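Local coordinates for protein actibind (Aspergillus niger, PDB 3D3Z) that cleaves RNA as a ribonuclease of the T2 family, probably with little base specificity and a preference for adenylic acid, at residues 51-56 with 117-122; 13-16 with 22-25; 173-178 with 187-192; 40-43 with 48-51. All coordinates share one frame; numbering follows the deposited sequence. Where two conformers were deposited one is given.

Contact 1 (51-56 with 117-122); sequences HGLWPD and TCINTI. With D3Z (1-(5-deoxy-beta-L-xylofuranosyl)pyrimidine-2,4(1H,3H)-dione), chain E.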
loop_
_atom_site.group_PDB
_atom_site.type_symbol
_atom_site.label_atom_id
_atom_site.label_comp_id
_atom_site.label_asym_id
_atom_site.label_seq_id
_atom_site.Cartn_x
_atom_site.Cartn_y
_atom_site.Cartn_z
ATOM N N HIS A 51 -4.826 -1.041 2.384
ATOM C CA HIS A 51 -5.591 -1.253 1.175
ATOM C C HIS A 51 -4.754 -2.121 0.205
ATOM O O HIS A 51 -5.195 -3.150 -0.250
ATOM C CB HIS A 51 -5.979 0.098 0.551
ATOM C CG HIS A 51 -6.946 0.005 -0.603
ATOM N ND1 HIS A 51 -7.514 1.132 -1.166
ATOM C CD2 HIS A 51 -7.467 -1.053 -1.276
ATOM C CE1 HIS A 51 -8.330 0.766 -2.146
ATOM N NE2 HIS A 51 -8.337 -0.557 -2.215
ATOM N N GLY A 52 -3.566 -1.661 -0.117
ATOM C CA GLY A 52 -2.650 -2.376 -1.024
ATOM C C GLY A 52 -1.314 -1.731 -1.334
ATOM O O GLY A 52 -0.836 -0.859 -0.616
ATOM N N LEU A 53 -0.726 -2.218 -2.423
ATOM C CA LEU A 53 0.483 -1.713 -3.035
ATOM C C LEU A 53 0.270 -1.775 -4.544
ATOM O O LEU A 53 0.023 -2.838 -5.077
ATOM C CB LEU A 53 1.697 -2.559 -2.595
ATOM C CG LEU A 53 3.058 -2.131 -3.201
ATOM C CD1 LEU A 53 3.522 -0.713 -2.704
ATOM C CD2 LEU A 53 4.123 -3.229 -2.866
ATOM N N TRP A 54 0.314 -0.623 -5.208
ATOM C CA TRP A 54 -0.089 -0.488 -6.589
ATOM C C TRP A 54 1.026 0.094 -7.410
ATOM O O TRP A 54 1.579 1.155 -7.043
ATOM C CB TRP A 54 -1.301 0.473 -6.747
ATOM C CG TRP A 54 -2.472 0.218 -5.874
ATOM C CD1 TRP A 54 -2.830 -0.969 -5.260
ATOM C CD2 TRP A 54 -3.486 1.152 -5.550
ATOM N NE1 TRP A 54 -3.979 -0.786 -4.507
ATOM C CE2 TRP A 54 -4.421 0.498 -4.698
ATOM C CE3 TRP A 54 -3.690 2.492 -5.864
ATOM C CZ2 TRP A 54 -5.540 1.156 -4.150
ATOM C CZ3 TRP A 54 -4.827 3.148 -5.328
ATOM C CH2 TRP A 54 -5.727 2.474 -4.474
ATOM N N PRO A 55 1.366 -0.568 -8.519
ATOM C CA PRO A 55 2.252 0.016 -9.543
ATOM C C PRO A 55 1.527 1.000 -10.504
ATOM O O PRO A 55 0.648 0.611 -11.265
ATOM C CB PRO A 55 2.769 -1.218 -10.302
ATOM C CG PRO A 55 1.652 -2.258 -10.144
ATOM C CD PRO A 55 0.941 -1.946 -8.868
ATOM N N ASP A 56 1.870 2.272 -10.433
ATOM C CA ASP A 56 1.368 3.222 -11.374
ATOM C C ASP A 56 2.488 3.467 -12.355
ATOM O O ASP A 56 3.699 3.474 -11.997
ATOM C CB ASP A 56 1.072 4.573 -10.712
ATOM C CG ASP A 56 -0.334 4.681 -10.071
ATOM O OD1 ASP A 56 -1.025 3.648 -9.835
ATOM O OD2 ASP A 56 -0.698 5.871 -9.811
ATOM N N THR A 117 0.147 -8.555 -9.895
ATOM C CA THR A 117 0.503 -9.155 -11.188
ATOM C C THR A 117 1.097 -8.149 -12.147
ATOM O O THR A 117 1.698 -8.565 -13.165
ATOM C CB THR A 117 -0.697 -9.880 -11.937
ATOM O OG1 THR A 117 -1.697 -8.935 -12.253
ATOM C CG2 THR A 117 -1.300 -10.992 -11.124
ATOM N N CYS A 118 0.978 -6.860 -11.801
ATOM C CA CYS A 118 1.483 -5.766 -12.615
ATOM C C CYS A 118 2.839 -5.225 -12.152
ATOM O O CYS A 118 3.354 -4.269 -12.732
ATOM C CB CYS A 118 0.400 -4.647 -12.665
ATOM S SG CYS A 118 -1.082 -5.125 -13.558
ATOM N N ILE A 119 3.399 -5.796 -11.093
ATOM C CA ILE A 119 4.723 -5.392 -10.613
ATOM C C ILE A 119 5.755 -6.264 -11.391
ATOM O O ILE A 119 5.930 -7.473 -11.131
ATOM C CB ILE A 119 4.804 -5.546 -9.108
ATOM C CG1 ILE A 119 3.689 -4.717 -8.442
ATOM C CG2 ILE A 119 6.194 -5.135 -8.580
ATOM C CD1 ILE A 119 3.630 -4.820 -6.926
ATOM N N ASN A 120 6.398 -5.656 -12.382
ATOM C CA ASN A 120 7.249 -6.436 -13.285
ATOM C C ASN A 120 8.411 -7.142 -12.586
ATOM O O ASN A 120 8.819 -8.223 -13.019
ATOM C CB ASN A 120 7.745 -5.574 -14.455
ATOM C CG ASN A 120 8.795 -4.599 -14.025
ATOM O OD1 ASN A 120 8.503 -3.692 -13.276
ATOM N ND2 ASN A 120 10.038 -4.829 -14.430
ATOM N N THR A 121 8.929 -6.571 -11.493
ATOM C CA THR A 121 10.115 -7.093 -10.818
ATOM C C THR A 121 9.828 -8.299 -9.862
ATOM O O THR A 121 10.765 -8.833 -9.269
ATOM C CB THR A 121 10.837 -6.003 -10.026
ATOM O OG1 THR A 121 9.912 -5.442 -9.080
ATOM C CG2 THR A 121 11.411 -4.881 -10.963
ATOM N N ILE A 122 8.568 -8.752 -9.838
ATOM C CA ILE A 122 8.036 -9.799 -8.931
ATOM C C ILE A 122 7.906 -11.151 -9.633
ATOM O O ILE A 122 7.598 -12.153 -9.026
ATOM C CB ILE A 122 6.602 -9.372 -8.417
ATOM C CG1 ILE A 122 6.716 -8.101 -7.569
ATOM C CG2 ILE A 122 5.895 -10.480 -7.649
ATOM C CD1 ILE A 122 5.578 -7.875 -6.557
HETATM N N1 D3Z E . -12.918 -2.636 0.035
HETATM C C2 D3Z E . -12.840 -3.920 0.608
HETATM N N3 D3Z E . -12.379 -4.058 1.848
HETATM C C4 D3Z E . -11.973 -3.012 2.569
HETATM C C5 D3Z E . -12.045 -1.761 2.016
HETATM C C6 D3Z E . -12.528 -1.578 0.727
HETATM O O2 D3Z E . -13.200 -4.938 -0.020
HETATM O O4 D3Z E . -11.546 -3.124 3.737
HETATM C "C1'" D3Z E . -13.401 -2.456 -1.311
HETATM C "C2'" D3Z E . -13.150 -3.774 -2.015
HETATM O "O2'" D3Z E . -14.403 -4.420 -2.304
HETATM C "C3'" D3Z E . -12.299 -3.443 -3.227
HETATM C "C4'" D3Z E . -12.097 -1.938 -3.228
HETATM O "O3'" D3Z E . -11.035 -4.080 -3.140
HETATM O "O4'" D3Z E . -12.635 -1.443 -1.986
HETATM C "C5'" D3Z E . -10.615 -1.622 -3.395
#

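Contact 2 (13-16 with 22-25); sequences CQTD and CFNS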
loop_
_atom_site.group_PDB
_atom_site.type_symbol
_atom_site.label_atom_id
_atom_site.label_comp_id
_atom_site.label_asym_id
_atom_site.label_seq_id
_atom_site.Cartn_x
_atom_site.Cartn_y
_atom_site.Cartn_z
ATOM N N CYS A 13 11.163 5.669 -12.506
ATOM C CA CYS A 13 10.540 6.915 -12.971
ATOM C C CYS A 13 11.479 8.091 -13.115
ATOM O O CYS A 13 11.372 8.794 -14.106
ATOM C CB CYS A 13 9.342 7.362 -12.114
ATOM S SG CYS A 13 7.921 6.348 -12.295
ATOM N N GLN A 14 12.345 8.297 -12.115
ATOM C CA GLN A 14 13.292 9.395 -12.087
ATOM C C GLN A 14 14.500 9.164 -12.991
ATOM O O GLN A 14 15.305 10.079 -13.123
ATOM C CB GLN A 14 13.715 9.722 -10.632
ATOM C CG GLN A 14 12.511 10.059 -9.716
ATOM C CD GLN A 14 12.848 10.632 -8.315
ATOM O OE1 GLN A 14 13.627 11.587 -8.192
ATOM N NE2 GLN A 14 12.198 10.086 -7.249
ATOM N N THR A 15 14.630 7.973 -13.606
ATOM C CA THR A 15 15.727 7.668 -14.543
ATOM C C THR A 15 15.191 6.990 -15.789
ATOM O O THR A 15 14.096 6.469 -15.791
ATOM C CB THR A 15 16.879 6.769 -13.885
ATOM O OG1 THR A 15 16.386 5.462 -13.557
ATOM C CG2 THR A 15 17.438 7.402 -12.615
ATOM N N ASP A 16 16.004 6.971 -16.837
ATOM C CA ASP A 16 15.635 6.361 -18.094
ATOM C C ASP A 16 16.350 5.007 -18.304
ATOM O O ASP A 16 17.428 4.946 -18.904
ATOM C CB ASP A 16 15.959 7.286 -19.282
ATOM C CG ASP A 16 15.490 6.695 -20.579
ATOM O OD1 ASP A 16 14.560 5.888 -20.513
ATOM O OD2 ASP A 16 16.034 6.995 -21.655
ATOM N N CYS A 22 15.608 -5.785 -12.085
ATOM C CA CYS A 22 16.144 -4.784 -11.202
ATOM C C CYS A 22 15.707 -3.360 -11.565
ATOM O O CYS A 22 16.362 -2.371 -11.159
ATOM C CB CYS A 22 17.670 -4.870 -11.133
ATOM S SG CYS A 22 18.236 -6.333 -10.165
ATOM N N PHE A 23 14.644 -3.266 -12.359
ATOM C CA PHE A 23 14.066 -1.956 -12.694
ATOM C C PHE A 23 12.546 -1.990 -12.885
ATOM O O PHE A 23 12.059 -2.606 -13.819
ATOM C CB PHE A 23 14.724 -1.379 -13.957
ATOM C CG PHE A 23 14.491 0.107 -14.113
ATOM C CD1 PHE A 23 14.987 0.986 -13.171
ATOM C CD2 PHE A 23 13.708 0.600 -15.165
ATOM C CE1 PHE A 23 14.764 2.366 -13.297
ATOM C CE2 PHE A 23 13.446 1.972 -15.285
ATOM C CZ PHE A 23 13.997 2.843 -14.347
ATOM N N ASN A 24 11.819 -1.315 -11.999
ATOM C CA ASN A 24 10.362 -1.240 -12.063
ATOM C C ASN A 24 9.895 -0.277 -13.162
ATOM O O ASN A 24 10.139 0.937 -13.094
ATOM C CB ASN A 24 9.757 -0.868 -10.681
ATOM C CG ASN A 24 9.830 -2.015 -9.671
ATOM O OD1 ASN A 24 9.011 -2.957 -9.719
ATOM N ND2 ASN A 24 10.795 -1.934 -8.747
ATOM N N SER A 25 9.298 -0.860 -14.191
ATOM C CA SER A 25 8.884 -0.161 -15.386
ATOM C C SER A 25 7.995 -1.070 -16.178
ATOM O O SER A 25 8.298 -2.271 -16.346
ATOM C CB SER A 25 10.102 0.241 -16.222
ATOM O OG SER A 25 9.750 0.997 -17.367
HETATM O O HOH W 1 10.160 3.465 -14.011
#

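Contact 3 (173-178 with 187-192); sequences DIEDAL and PYVGCE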
loop_
_atom_site.group_PDB
_atom_site.type_symbol
_atom_site.label_atom_id
_atom_site.label_comp_id
_atom_site.label_asym_id
_atom_site.label_seq_id
_atom_site.Cartn_x
_atom_site.Cartn_y
_atom_site.Cartn_z
ATOM N N ASP A 173 -3.024 20.761 7.017
ATOM C CA ASP A 173 -2.485 20.239 8.261
ATOM C C ASP A 173 -2.297 18.699 8.194
ATOM O O ASP A 173 -1.273 18.172 8.673
ATOM C CB ASP A 173 -3.393 20.602 9.451
ATOM C CG ASP A 173 -3.235 22.101 9.903
ATOM O OD1 ASP A 173 -2.293 22.757 9.434
ATOM O OD2 ASP A 173 -4.036 22.573 10.726
ATOM N N ILE A 174 -3.304 18.030 7.622
ATOM C CA ILE A 174 -3.313 16.559 7.395
ATOM C C ILE A 174 -2.126 16.209 6.495
ATOM O O ILE A 174 -1.315 15.342 6.824
ATOM C CB ILE A 174 -4.653 16.085 6.743
ATOM C CG1 ILE A 174 -5.819 16.223 7.732
ATOM C CG2 ILE A 174 -4.550 14.602 6.212
ATOM C CD1 ILE A 174 -7.176 16.218 7.081
ATOM N N GLU A 175 -2.044 16.888 5.359
ATOM C CA GLU A 175 -0.951 16.737 4.415
ATOM C C GLU A 175 0.449 16.952 4.980
ATOM O O GLU A 175 1.389 16.200 4.638
ATOM C CB GLU A 175 -1.158 17.681 3.240
ATOM C CG GLU A 175 -2.279 17.247 2.324
ATOM C CD GLU A 175 -2.538 18.217 1.215
ATOM O OE1 GLU A 175 -2.236 19.414 1.409
ATOM O OE2 GLU A 175 -3.057 17.788 0.159
ATOM N N ASP A 176 0.598 17.971 5.828
ATOM C CA ASP A 176 1.887 18.262 6.423
ATOM C C ASP A 176 2.274 17.177 7.435
ATOM O O ASP A 176 3.434 16.743 7.463
ATOM C CB ASP A 176 1.900 19.637 7.124
ATOM C CG ASP A 176 1.759 20.819 6.164
ATOM O OD1 ASP A 176 1.923 20.686 4.934
ATOM O OD2 ASP A 176 1.496 21.933 6.689
ATOM N N ALA A 177 1.303 16.765 8.255
ATOM C CA ALA A 177 1.506 15.780 9.309
ATOM C C ALA A 177 2.023 14.443 8.741
ATOM O O ALA A 177 2.884 13.770 9.352
ATOM C CB ALA A 177 0.221 15.555 10.068
ATOM N N LEU A 178 1.528 14.112 7.550
ATOM C CA LEU A 178 1.804 12.815 6.910
ATOM C C LEU A 178 3.037 12.911 6.037
ATOM O O LEU A 178 3.808 11.960 5.931
ATOM C CB LEU A 178 0.573 12.360 6.125
ATOM C CG LEU A 178 -0.646 12.039 7.016
ATOM C CD1 LEU A 178 -1.868 11.788 6.152
ATOM C CD2 LEU A 178 -0.423 10.878 8.038
ATOM N N PRO A 187 1.089 12.320 1.121
ATOM C CA PRO A 187 0.339 11.311 0.337
ATOM C C PRO A 187 -0.793 11.996 -0.449
ATOM O O PRO A 187 -1.129 13.128 -0.142
ATOM C CB PRO A 187 -0.228 10.397 1.419
ATOM C CG PRO A 187 -0.378 11.300 2.624
ATOM C CD PRO A 187 0.792 12.249 2.567
ATOM N N TYR A 188 -1.370 11.333 -1.444
ATOM C CA TYR A 188 -2.775 11.566 -1.749
ATOM C C TYR A 188 -3.648 11.393 -0.483
ATOM O O TYR A 188 -3.550 10.397 0.233
ATOM C CB TYR A 188 -3.260 10.656 -2.868
ATOM C CG TYR A 188 -4.743 10.708 -3.065
ATOM C CD1 TYR A 188 -5.343 11.720 -3.849
ATOM C CD2 TYR A 188 -5.576 9.761 -2.462
ATOM C CE1 TYR A 188 -6.744 11.756 -4.020
ATOM C CE2 TYR A 188 -6.956 9.795 -2.627
ATOM C CZ TYR A 188 -7.532 10.798 -3.396
ATOM O OH TYR A 188 -8.909 10.770 -3.542
ATOM N N VAL A 189 -4.496 12.396 -0.213
ATOM C CA VAL A 189 -5.490 12.360 0.862
ATOM C C VAL A 189 -6.911 12.243 0.272
ATOM O O VAL A 189 -7.376 13.149 -0.426
ATOM C CB VAL A 189 -5.353 13.589 1.780
ATOM C CG1 VAL A 189 -6.320 13.489 2.994
ATOM C CG2 VAL A 189 -3.918 13.703 2.245
ATOM N N GLY A 190 -7.597 11.137 0.590
ATOM C CA GLY A 190 -8.913 10.830 0.046
ATOM C C GLY A 190 -9.985 10.943 1.113
ATOM O O GLY A 190 -9.797 10.470 2.231
ATOM N N CYS A 191 -11.080 11.644 0.785
ATOM C CA CYS A 191 -12.213 11.844 1.701
ATOM C C CYS A 191 -13.449 11.209 1.132
ATOM O O CYS A 191 -13.586 11.059 -0.082
ATOM C CB CYS A 191 -12.491 13.345 1.921
ATOM S SG CYS A 191 -11.337 14.151 2.971
ATOM N N GLU A 192 -14.335 10.789 2.023
ATOM C CA GLU A 192 -15.615 10.260 1.629
ATOM C C GLU A 192 -16.664 10.925 2.494
ATOM O O GLU A 192 -16.571 10.873 3.715
ATOM C CB GLU A 192 -15.687 8.755 1.885
ATOM C CG GLU A 192 -16.891 8.073 1.243
ATOM C CD GLU A 192 -16.813 8.048 -0.264
ATOM O OE1 GLU A 192 -15.674 8.083 -0.762
ATOM O OE2 GLU A 192 -17.857 8.001 -0.964
#

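Contact 4 (40-43 with 48-51); sequences PSDG and WTIH. With D3Z (1-(5-deoxy-beta-L-xylofuranosyl)pyrimidine-2,4(1H,3H)-dione), chain E; EDO (1,2-ethanediol), chain F.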
loop_
_atom_site.group_PDB
_atom_site.type_symbol
_atom_site.label_atom_id
_atom_site.label_comp_id
_atom_site.label_asym_id
_atom_site.label_seq_id
_atom_site.Cartn_x
_atom_site.Cartn_y
_atom_site.Cartn_z
ATOM N N PRO A 40 -18.678 0.530 8.388
ATOM C CA PRO A 40 -18.282 -0.129 9.632
ATOM C C PRO A 40 -16.789 0.048 9.917
ATOM O O PRO A 40 -15.956 0.164 9.013
ATOM C CB PRO A 40 -18.617 -1.599 9.361
ATOM C CG PRO A 40 -18.471 -1.733 7.874
ATOM C CD PRO A 40 -18.838 -0.439 7.281
ATOM N N SER A 41 -16.471 0.065 11.191
ATOM C CA SER A 41 -15.101 0.085 11.667
ATOM C C SER A 41 -14.378 -1.305 11.621
ATOM O O SER A 41 -14.989 -2.365 11.795
ATOM C CB SER A 41 -15.074 0.564 13.112
ATOM O OG SER A 41 -15.505 1.892 13.264
ATOM N N ASP A 42 -13.074 -1.265 11.383
ATOM C CA ASP A 42 -12.198 -2.468 11.409
ATOM C C ASP A 42 -10.824 -2.013 11.953
ATOM O O ASP A 42 -10.576 -0.770 12.096
ATOM C CB ASP A 42 -12.109 -3.133 10.044
ATOM C CG ASP A 42 -11.519 -2.204 8.991
ATOM O OD1 ASP A 42 -10.635 -1.375 9.322
ATOM O OD2 ASP A 42 -11.985 -2.250 7.839
ATOM N N GLY A 43 -9.987 -2.980 12.312
ATOM C CA GLY A 43 -8.634 -2.681 12.743
ATOM C C GLY A 43 -8.632 -2.099 14.127
ATOM O O GLY A 43 -9.677 -2.072 14.805
ATOM N N TRP A 48 -4.741 3.067 11.133
ATOM C CA TRP A 48 -5.234 2.867 9.794
ATOM C C TRP A 48 -4.915 1.415 9.438
ATOM O O TRP A 48 -4.175 0.726 10.169
ATOM C CB TRP A 48 -4.554 3.837 8.840
ATOM C CG TRP A 48 -5.002 5.294 9.005
ATOM C CD1 TRP A 48 -4.923 6.071 10.126
ATOM C CD2 TRP A 48 -5.584 6.112 7.985
ATOM N NE1 TRP A 48 -5.456 7.337 9.862
ATOM C CE2 TRP A 48 -5.858 7.385 8.554
ATOM C CE3 TRP A 48 -5.931 5.884 6.657
ATOM C CZ2 TRP A 48 -6.465 8.410 7.830
ATOM C CZ3 TRP A 48 -6.541 6.919 5.930
ATOM C CH2 TRP A 48 -6.795 8.152 6.516
ATOM N N THR A 49 -5.496 0.972 8.325
ATOM C CA THR A 49 -5.312 -0.380 7.769
ATOM C C THR A 49 -4.824 -0.322 6.313
ATOM O O THR A 49 -4.839 0.721 5.663
ATOM C CB THR A 49 -6.605 -1.159 7.854
ATOM O OG1 THR A 49 -7.673 -0.421 7.270
ATOM C CG2 THR A 49 -6.949 -1.422 9.318
ATOM N N ILE A 50 -4.385 -1.475 5.804
ATOM C CA ILE A 50 -3.858 -1.642 4.476
ATOM C C ILE A 50 -4.984 -1.762 3.466
ATOM O O ILE A 50 -5.965 -2.472 3.660
ATOM C CB ILE A 50 -2.950 -2.958 4.308
ATOM C CG1 ILE A 50 -1.746 -2.925 5.295
ATOM C CG2 ILE A 50 -2.518 -3.137 2.837
ATOM C CD1 ILE A 50 -1.015 -4.291 5.559
ATOM N N HIS A 51 -4.826 -1.041 2.384
ATOM C CA HIS A 51 -5.591 -1.253 1.175
ATOM C C HIS A 51 -4.754 -2.121 0.205
ATOM O O HIS A 51 -5.195 -3.150 -0.250
ATOM C CB HIS A 51 -5.979 0.098 0.551
ATOM C CG HIS A 51 -6.946 0.005 -0.603
ATOM N ND1 HIS A 51 -7.514 1.132 -1.166
ATOM C CD2 HIS A 51 -7.467 -1.053 -1.276
ATOM C CE1 HIS A 51 -8.330 0.766 -2.146
ATOM N NE2 HIS A 51 -8.337 -0.557 -2.215
HETATM N N1 D3Z E . -12.918 -2.636 0.035
HETATM C C2 D3Z E . -12.840 -3.920 0.608
HETATM N N3 D3Z E . -12.379 -4.058 1.848
HETATM C C4 D3Z E . -11.973 -3.012 2.569
HETATM C C5 D3Z E . -12.045 -1.761 2.016
HETATM C C6 D3Z E . -12.528 -1.578 0.727
HETATM O O2 D3Z E . -13.200 -4.938 -0.020
HETATM O O4 D3Z E . -11.546 -3.124 3.737
HETATM C "C1'" D3Z E . -13.401 -2.456 -1.311
HETATM C "C2'" D3Z E . -13.150 -3.774 -2.015
HETATM O "O2'" D3Z E . -14.403 -4.420 -2.304
HETATM C "C3'" D3Z E . -12.299 -3.443 -3.227
HETATM C "C4'" D3Z E . -12.097 -1.938 -3.228
HETATM O "O3'" D3Z E . -11.035 -4.080 -3.140
HETATM O "O4'" D3Z E . -12.635 -1.443 -1.986
HETATM C "C5'" D3Z E . -10.615 -1.622 -3.395
HETATM C C1 EDO F . -11.252 -6.854 12.903
HETATM O O1 EDO F . -11.908 -5.686 12.371
HETATM C C2 EDO F . -9.952 -7.075 12.128
HETATM O O2 EDO F . -9.181 -5.867 12.000
HETATM O O HOH W 2 -9.247 1.068 8.880
#

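Contact 1 (51-56 with 117-122)
Ile-119 turns CG1 beside its backbone N, anti to its carbonyl carbon (chi1 -57°), and this rotation sets that branch against the ring of Pro-55. Ile-119 CG1 lies 3.6 Å from Pro-55 CG and 3.9 Å from Pro-55 CD, the two side chains crossing at roughly a right angle. Cys-118 closes on the same corner of the ring, its CB 3.7 Å from Pro-55 CG. Further along, the meeting is looser: Leu-53 CD2 stands 4.4 Å from Ile-119 CD1. Behind these, helix 134-147 packs on Leu-53 through Val-143 and Leu-146 and on Ile-119 through Phe-139. The strand side carries the HGLWP signature of T2 ribonucleases and forms a classic beta bulge where His-51 and Gly-52 both face Thr-33. His-51 is a predicted catalytic residue; Trp-54 NE1 is hydrogen-bonded to Glu-111 and its ring stacks on His-115, both also predicted active-site residues. Through Cys-118 and Ile-119, Pro-55 joins strand 49-56 to the loop after helix 104-116, and it also touches His-115 near the end of that helix. The side chains that meet are buried and apolar, consistent with close packing rather than directional bonds; the disulfide of Cys-118 ties the loop to Cys-66 instead.

Contact 2 (13-16 with 22-25)
Thr-15 meets the far corner of the Phe-23 ring with its hydroxyl: OG1 is 3.5 Å from Phe-23 CE1 and 3.6 Å from Phe-23 CZ, approaching obliquely. The ring reaches across because CG of Phe-23 lies opposite the backbone N about the first side-chain bond (chi1 -163°). Cys-13 N is a more distant neighbour of the same corner, 4.4 Å from Phe-23 CZ, and hydrogen-bonds instead to a water. It donates to this water 2.9 Å from Cys-13 N, and the water in turn donates to the carbonyl oxygen of Asn-24, with 2.7 Å between the water and Asn-24 O. The backbones of the two segments are therefore joined by a water bridge beside the aromatic ring. In the next shell, Thr-15 OG1 is hydrogen-bonded to Leu-11 O and Asn-17 OD1, so the hydroxyl is positioned by its own loop and not by the ring. Disulfides Cys-13 to Cys-58 and Cys-22 to Cys-5 tie down the two segments. Asn-120, in the loop after helix 104-116, bonds Phe-23 O and Ser-25 N, and strand 195-206 meets Cys-13 at Asn-204 and Asn-24 at Val-205, placing this N-terminal loop against the sheet just ahead of strand 29-35.

Contact 3 (173-178 with 187-192)
Glu-175 and Pro-187, one from each segment, share a grip on Arg-219: its NH1 forms a salt bridge with Glu-175 OE2 and a hydrogen bond with Pro-187 O. The guanidinium thereby clamps helix 171-179 to the residue leading into strand 188-192. Beneath this polar clamp the fit is apolar. Val-189 presents both methyls to the helix, CG1 lying 3.8 Å from Ile-174 CG2 and CG2 lying 3.9 Å from Glu-175 CG, so the valine packs against two successive helical residues. With CG of Glu-175 anti to the carbonyl carbon (chi1 -72°) and the chain extended beyond it, CG touches the valine at a slant while the carboxylate carries on to the arginine. One helical turn later, Leu-178 crosses Pro-187 at about a right angle, its CB 3.6 Å from Pro-187 CD and its CD1 3.9 Å from Pro-187 CG. Leu-199 and Tyr-201 of strand 195-206 also pack on Leu-178, and Leu-156 of helix 152-158 touches both Ile-174 and Leu-178. The helix is thus laid on one edge region of the antiparallel sheet. The chemistry is mixed: hydrocarbon contacts make up the buried face, and the salt bridge to Arg-219 beside them probably adds a polar tie between helix and strand.

Contact 4 (40-43 with 48-51)
Asp-42 and Thr-49 face each other across the long loop that joins strands 29-35 and 49-56, neighbours in the antiparallel sheet; the second strand carries His-51, a predicted active-site residue. Their side chains are set at a slant to one another. The carboxylate of Asp-42 turns one oxygen to the threonine, with OD1 3.7 Å from Thr-49 CG2 and equally 3.7 Å from Thr-49 OG1, too long for a direct bond. Thr-49 has its hydroxyl between the backbone N and the carbonyl carbon (chi1 52°), which swings the methyl toward the loop. There CG2 rests 4.0 Å from Gly-43 CA. Gly-43 turns the chain with positive phi (74°), and no side chain comes between its backbone and that methyl. A 1,2-ethanediol, probably from the crystallisation liquor, accepts two weak bonds from Gly-43 N. Asp-42 OD2 lies near Asp-37 OD2, a like-charged pairing that could favour a proton on one of them. Asp-37 belongs to the nucleoside pocket, as does His-51. Tyr-98 and Pro-96 of that pocket also touch Asp-42. What joins the two main side chains is a single water, donating to Asp-42 OD1 at 2.8 Å and to Thr-49 OG1 at 2.7 Å.

From the N terminus, contact 2 comes first and closes a short loop before strand 29-35. Contact 4 then closes the connection from that strand to strand 49-56. Contact 1 opens on His-51, where contact 4 ends, and closes a much longer, helix-rich excursion back onto the same strand. Contact 3 comes last, closing the short loop from helix 171-179 to strand 188-192. None nests within or crosses another. Contacts 1 and 2 touch directly, Thr-121 OG1 lying 2.7 Å from Asn-24 OD1, so the N-terminal loop is joined to the loop after helix 104-116. Contacts 1, 3 and 4 all reach the same sheet, with contacts 1 and 3 on opposite sides of the chain's centre.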